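Local atomic coordinates of inosine-uridine preferring nucleoside hydrolase family protein (Bacillus anthracis, PDB entry 2C40), a protein that belongs to the inosine-uridine preferring nucleoside hydrolase family and binds a calcium ion and alpha-D-ribofuranose in a shared pocket. Residues A257-V269 / V280-V294. Numbering follows the deposited sequence.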
loop_
_atom_site.group_PDB
_atom_site.type_symbol
_atom_site.label_atom_id
_atom_site.label_comp_id
_atom_site.label_asym_id
_atom_site.label_seq_id
_atom_site.Cartn_x
_atom_site.Cartn_y
_atom_site.Cartn_z
ATOM N N ALA A 257 -8.446 -30.025 -3.774
ATOM C CA ALA A 257 -8.090 -30.377 -5.163
ATOM C C ALA A 257 -9.299 -30.331 -6.111
ATOM O O ALA A 257 -9.152 -30.026 -7.303
ATOM C CB ALA A 257 -7.479 -31.757 -5.190
ATOM N N ASP A 258 -10.474 -30.617 -5.545
ATOM C CA ASP A 258 -11.753 -30.677 -6.247
ATOM C C ASP A 258 -12.327 -29.356 -6.811
ATOM O O ASP A 258 -13.379 -29.380 -7.479
ATOM C CB ASP A 258 -12.836 -31.358 -5.339
ATOM C CG ASP A 258 -12.471 -31.390 -3.790
ATOM O OD1 ASP A 258 -11.286 -31.705 -3.429
ATOM O OD2 ASP A 258 -13.396 -31.180 -2.930
ATOM N N LEU A 259 -11.668 -28.235 -6.528
ATOM C CA LEU A 259 -12.020 -26.920 -7.073
ATOM C C LEU A 259 -11.721 -26.791 -8.561
ATOM O O LEU A 259 -12.362 -26.017 -9.259
ATOM C CB LEU A 259 -11.260 -25.815 -6.318
ATOM C CG LEU A 259 -11.673 -25.635 -4.861
ATOM C CD1 LEU A 259 -10.775 -24.655 -4.145
ATOM C CD2 LEU A 259 -13.115 -25.202 -4.780
ATOM N N ALA A 260 -10.733 -27.516 -9.049
ATOM C CA ALA A 260 -10.332 -27.404 -10.429
ATOM C C ALA A 260 -10.167 -28.791 -11.035
ATOM O O ALA A 260 -10.457 -29.813 -10.392
ATOM C CB ALA A 260 -9.048 -26.624 -10.521
ATOM N N LYS A 261 -9.796 -28.804 -12.309
ATOM C CA LYS A 261 -9.437 -30.008 -13.019
ATOM C C LYS A 261 -7.962 -29.932 -13.317
ATOM O O LYS A 261 -7.337 -28.917 -13.118
ATOM C CB LYS A 261 -10.215 -30.104 -14.319
ATOM C CG LYS A 261 -11.648 -30.573 -14.139
ATOM C CD LYS A 261 -12.562 -29.597 -14.822
ATOM C CE LYS A 261 -13.983 -30.081 -14.948
ATOM N NZ LYS A 261 -14.015 -30.838 -16.191
ATOM N N VAL A 262 -7.423 -31.022 -13.806
ATOM C CA VAL A 262 -6.025 -31.106 -14.164
ATOM C C VAL A 262 -5.887 -31.881 -15.506
ATOM O O VAL A 262 -6.518 -32.920 -15.693
ATOM C CB VAL A 262 -5.269 -31.784 -13.020
ATOM C CG1 VAL A 262 -4.046 -32.485 -13.508
ATOM C CG2 VAL A 262 -4.886 -30.759 -11.979
ATOM N N GLN A 263 -5.079 -31.337 -16.423
ATOM C CA GLN A 263 -4.694 -32.030 -17.647
ATOM C C GLN A 263 -3.190 -32.282 -17.588
ATOM O O GLN A 263 -2.381 -31.358 -17.429
ATOM C CB GLN A 263 -5.049 -31.236 -18.927
ATOM C CG GLN A 263 -6.230 -31.819 -19.741
ATOM C CD GLN A 263 -5.893 -33.088 -20.516
ATOM O OE1 GLN A 263 -4.996 -33.844 -20.158
ATOM N NE2 GLN A 263 -6.594 -33.300 -21.611
ATOM N N THR A 264 -2.831 -33.544 -17.710
ATOM C CA THR A 264 -1.442 -33.939 -17.776
ATOM C C THR A 264 -0.921 -33.618 -19.160
ATOM O O THR A 264 -1.497 -34.050 -20.155
ATOM C CB THR A 264 -1.293 -35.427 -17.481
ATOM O OG1 THR A 264 -1.774 -35.665 -16.152
ATOM C CG2 THR A 264 0.177 -35.867 -17.616
ATOM N N ILE A 265 0.140 -32.827 -19.205
ATOM C CA ILE A 265 0.837 -32.531 -20.446
ATOM C C ILE A 265 2.324 -32.761 -20.211
ATOM O O ILE A 265 2.751 -32.719 -19.080
ATOM C CB ILE A 265 0.510 -31.094 -21.010
ATOM C CG1 ILE A 265 1.175 -29.987 -20.223
ATOM C CG2 ILE A 265 -1.042 -30.835 -21.149
ATOM C CD1 ILE A 265 1.585 -28.829 -21.142
ATOM N N ASN A 266 3.067 -33.068 -21.279
ATOM C CA ASN A 266 4.517 -33.228 -21.239
ATOM C C ASN A 266 5.171 -31.917 -21.628
ATOM O O ASN A 266 4.748 -31.258 -22.595
ATOM C CB ASN A 266 5.007 -34.331 -22.180
ATOM C CG ASN A 266 4.514 -35.709 -21.782
ATOM O OD1 ASN A 266 4.385 -36.046 -20.605
ATOM N ND2 ASN A 266 4.199 -36.488 -22.768
ATOM N N SER A 267 6.250 -31.600 -20.920
ATOM C CA SER A 267 6.745 -30.238 -20.843
ATOM C C SER A 267 8.256 -30.183 -20.684
ATOM O O SER A 267 8.848 -31.081 -20.106
ATOM C CB SER A 267 6.057 -29.529 -19.650
ATOM O OG SER A 267 6.169 -28.126 -19.781
ATOM N N ILE A 268 8.863 -29.154 -21.263
ATOM C CA ILE A 268 10.246 -28.734 -20.984
ATOM C C ILE A 268 10.306 -27.232 -20.499
ATOM O O ILE A 268 9.402 -26.453 -20.732
ATOM C CB ILE A 268 11.106 -28.885 -22.237
ATOM C CG1 ILE A 268 10.692 -27.873 -23.327
ATOM C CG2 ILE A 268 11.050 -30.349 -22.761
ATOM C CD1 ILE A 268 11.517 -27.979 -24.586
ATOM N N VAL A 269 11.394 -26.851 -19.839
ATOM C CA VAL A 269 11.664 -25.454 -19.551
ATOM C C VAL A 269 12.929 -25.070 -20.315
ATOM O O VAL A 269 13.891 -25.860 -20.345
ATOM C CB VAL A 269 12.063 -25.139 -18.097
ATOM C CG1 VAL A 269 11.481 -23.734 -17.638
ATOM C CG2 VAL A 269 11.734 -26.235 -17.132
ATOM N N VAL A 280 7.164 -25.113 -22.289
ATOM C CA VAL A 280 6.756 -25.484 -23.631
ATOM C C VAL A 280 6.236 -26.932 -23.605
ATOM O O VAL A 280 6.917 -27.809 -23.104
ATOM C CB VAL A 280 7.978 -25.399 -24.624
ATOM C CG1 VAL A 280 7.578 -25.789 -26.030
ATOM C CG2 VAL A 280 8.588 -24.020 -24.621
ATOM N N GLU A 281 5.046 -27.172 -24.154
ATOM C CA GLU A 281 4.519 -28.533 -24.262
ATOM C C GLU A 281 5.203 -29.249 -25.434
ATOM O O GLU A 281 5.191 -28.728 -26.540
ATOM C CB GLU A 281 2.998 -28.527 -24.437
ATOM C CG GLU A 281 2.437 -29.939 -24.630
ATOM C CD GLU A 281 0.939 -30.025 -24.915
ATOM O OE1 GLU A 281 0.445 -31.184 -25.036
ATOM O OE2 GLU A 281 0.281 -28.969 -25.022
ATOM N N THR A 282 5.823 -30.396 -25.153
ATOM C CA THR A 282 6.587 -31.187 -26.120
ATOM C C THR A 282 6.190 -32.629 -25.901
ATOM O O THR A 282 6.042 -33.019 -24.752
ATOM C CB THR A 282 8.122 -31.187 -25.846
ATOM O OG1 THR A 282 8.582 -29.937 -25.332
ATOM C CG2 THR A 282 8.878 -31.505 -27.131
ATOM N N ASP A 283 6.087 -33.446 -26.954
ATOM C CA ASP A 283 5.749 -34.895 -26.769
ATOM C C ASP A 283 6.883 -35.630 -26.020
ATOM O O ASP A 283 6.640 -36.589 -25.280
ATOM C CB ASP A 283 5.435 -35.622 -28.096
ATOM C CG ASP A 283 4.769 -34.721 -29.147
ATOM O OD1 ASP A 283 3.705 -35.124 -29.694
ATOM O OD2 ASP A 283 5.331 -33.625 -29.440
ATOM N N ASP A 284 8.100 -35.121 -26.190
ATOM C CA ASP A 284 9.295 -35.618 -25.521
ATOM C C ASP A 284 9.458 -35.228 -24.028
ATOM O O ASP A 284 10.245 -35.867 -23.314
ATOM C CB ASP A 284 10.517 -35.062 -26.251
ATOM N N GLY A 285 8.770 -34.193 -23.555
ATOM C CA GLY A 285 9.020 -33.647 -22.214
ATOM C C GLY A 285 8.528 -34.497 -21.055
ATOM O O GLY A 285 8.133 -35.610 -21.243
ATOM N N ARG A 286 8.599 -33.962 -19.841
ATOM C CA ARG A 286 8.170 -34.658 -18.643
ATOM C C ARG A 286 6.731 -34.261 -18.233
ATOM O O ARG A 286 6.257 -33.144 -18.525
ATOM C CB ARG A 286 9.135 -34.417 -17.486
ATOM C CG ARG A 286 9.164 -32.986 -16.977
ATOM C CD ARG A 286 9.438 -32.944 -15.459
ATOM N NE ARG A 286 8.280 -33.370 -14.731
ATOM C CZ ARG A 286 8.260 -33.978 -13.548
ATOM N NH1 ARG A 286 9.354 -34.204 -12.820
ATOM N NH2 ARG A 286 7.074 -34.352 -13.089
ATOM N N PRO A 287 6.007 -35.208 -17.619
ATOM C CA PRO A 287 4.621 -34.980 -17.227
ATOM C C PRO A 287 4.400 -33.955 -16.104
ATOM O O PRO A 287 5.055 -33.972 -15.043
ATOM C CB PRO A 287 4.139 -36.381 -16.843
ATOM C CG PRO A 287 5.394 -37.108 -16.462
ATOM C CD PRO A 287 6.411 -36.616 -17.389
ATOM N N VAL A 288 3.446 -33.081 -16.382
ATOM C CA VAL A 288 3.062 -32.019 -15.508
ATOM C C VAL A 288 1.535 -31.967 -15.570
ATOM O O VAL A 288 0.941 -32.071 -16.631
ATOM C CB VAL A 288 3.820 -30.701 -15.919
ATOM C CG1 VAL A 288 3.074 -29.544 -15.683
ATOM C CG2 VAL A 288 5.150 -30.592 -15.161
ATOM N N HIS A 289 0.921 -31.818 -14.404
ATOM C CA HIS A 289 -0.531 -31.801 -14.226
ATOM C C HIS A 289 -1.012 -30.357 -14.063
ATOM O O HIS A 289 -0.926 -29.757 -13.011
ATOM C CB HIS A 289 -0.883 -32.668 -13.010
ATOM C CG HIS A 289 -0.240 -34.024 -13.047
ATOM N ND1 HIS A 289 -0.630 -35.007 -13.929
ATOM C CD2 HIS A 289 0.789 -34.543 -12.337
ATOM C CE1 HIS A 289 0.123 -36.077 -13.752
ATOM N NE2 HIS A 289 0.996 -35.817 -12.798
ATOM N N VAL A 290 -1.522 -29.816 -15.150
ATOM C CA VAL A 290 -1.823 -28.423 -15.281
ATOM C C VAL A 290 -3.266 -28.120 -14.867
ATOM O O VAL A 290 -4.218 -28.681 -15.402
ATOM C CB VAL A 290 -1.558 -27.938 -16.750
ATOM C CG1 VAL A 290 -1.891 -26.453 -16.891
ATOM C CG2 VAL A 290 -0.100 -28.158 -17.137
ATOM N N VAL A 291 -3.420 -27.204 -13.921
ATOM C CA VAL A 291 -4.733 -26.912 -13.394
ATOM C C VAL A 291 -5.504 -26.107 -14.442
ATOM O O VAL A 291 -4.923 -25.263 -15.137
ATOM C CB VAL A 291 -4.631 -26.178 -12.067
ATOM C CG1 VAL A 291 -5.992 -25.605 -11.604
ATOM C CG2 VAL A 291 -4.055 -27.124 -11.024
ATOM N N TYR A 292 -6.795 -26.399 -14.586
ATOM C CA TYR A 292 -7.699 -25.559 -15.354
ATOM C C TYR A 292 -9.132 -25.673 -14.829
ATOM O O TYR A 292 -9.431 -26.482 -13.951
ATOM C CB TYR A 292 -7.614 -25.906 -16.834
ATOM C CG TYR A 292 -8.215 -27.234 -17.193
ATOM C CD1 TYR A 292 -7.584 -28.403 -16.845
ATOM C CD2 TYR A 292 -9.417 -27.304 -17.877
ATOM C CE1 TYR A 292 -8.138 -29.659 -17.180
ATOM C CE2 TYR A 292 -10.003 -28.569 -18.222
ATOM C CZ TYR A 292 -9.344 -29.734 -17.859
ATOM O OH TYR A 292 -9.849 -30.972 -18.183
ATOM N N ASP A 293 -10.001 -24.838 -15.378
ATOM C CA ASP A 293 -11.431 -24.901 -15.137
ATOM C C ASP A 293 -11.720 -24.866 -13.657
ATOM O O ASP A 293 -12.361 -25.772 -13.111
ATOM C CB ASP A 293 -12.070 -26.112 -15.810
ATOM C CG ASP A 293 -13.587 -26.037 -15.823
ATOM O OD1 ASP A 293 -14.100 -24.911 -15.695
ATOM O OD2 ASP A 293 -14.271 -27.086 -15.961
ATOM N N VAL A 294 -11.247 -23.788 -13.027
ATOM C CA VAL A 294 -11.495 -23.512 -11.622
ATOM C C VAL A 294 -12.976 -23.138 -11.429
ATOM O O VAL A 294 -13.546 -22.379 -12.207
ATOM C CB VAL A 294 -10.558 -22.419 -11.093
ATOM C CG1 VAL A 294 -10.805 -22.161 -9.633
ATOM C CG2 VAL A 294 -9.083 -22.800 -11.294
HETATM O O HOH W 1 -8.231 -33.690 -18.061
#
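Lys-261 and Tyr-292, Gln-263 and Val-290, and Ile-265 and Val-288 are among the antiparallel hydrogen-bonded pairs that join strands 261-269 and 286-292; Lys-261 N reaches Tyr-292 O at 2.9 Å. On its other edge strand 261-269 forms a beta hairpin with 279-281, Ile-268 exchanging two bonds with Val-280.

Among polar side chains, Thr-264 OG1 lies 2.6 Å from His-289 ND1 in a hydrogen bond at the edge of the imidazole, in its plane. OG1 sits beside its own backbone N (chi1 -61°), and the two side chains run alongside each other. Histidine suits this place because NE2 also bonds Glu-190 OE1, which fixes the ring's rotation. A water links Val-262 O to Tyr-292 OH, and Lys-261 NZ makes a long salt bridge, 3.8 Å, to Asp-293 OD2.

Carbon contacts add to the pairing. Lys-261 CB rests over one face of the Tyr-292 ring, a CH-pi contact 3.9 Å from the centroid. The small Ala-260 presses its CB tightly on Val-291 CG1. Ile-265 CG1 meets Val-290 CG2 at 3.8 Å, both beta-branched residues that suit extended strands.

Strand 286-292 runs parallel to 191-194, whereas 261-269 opposes both its neighbours. Trp-185 of helix 178-186 packs on Ser-267 and Val-288, and helix 296-308 touches Leu-259 and Val-294.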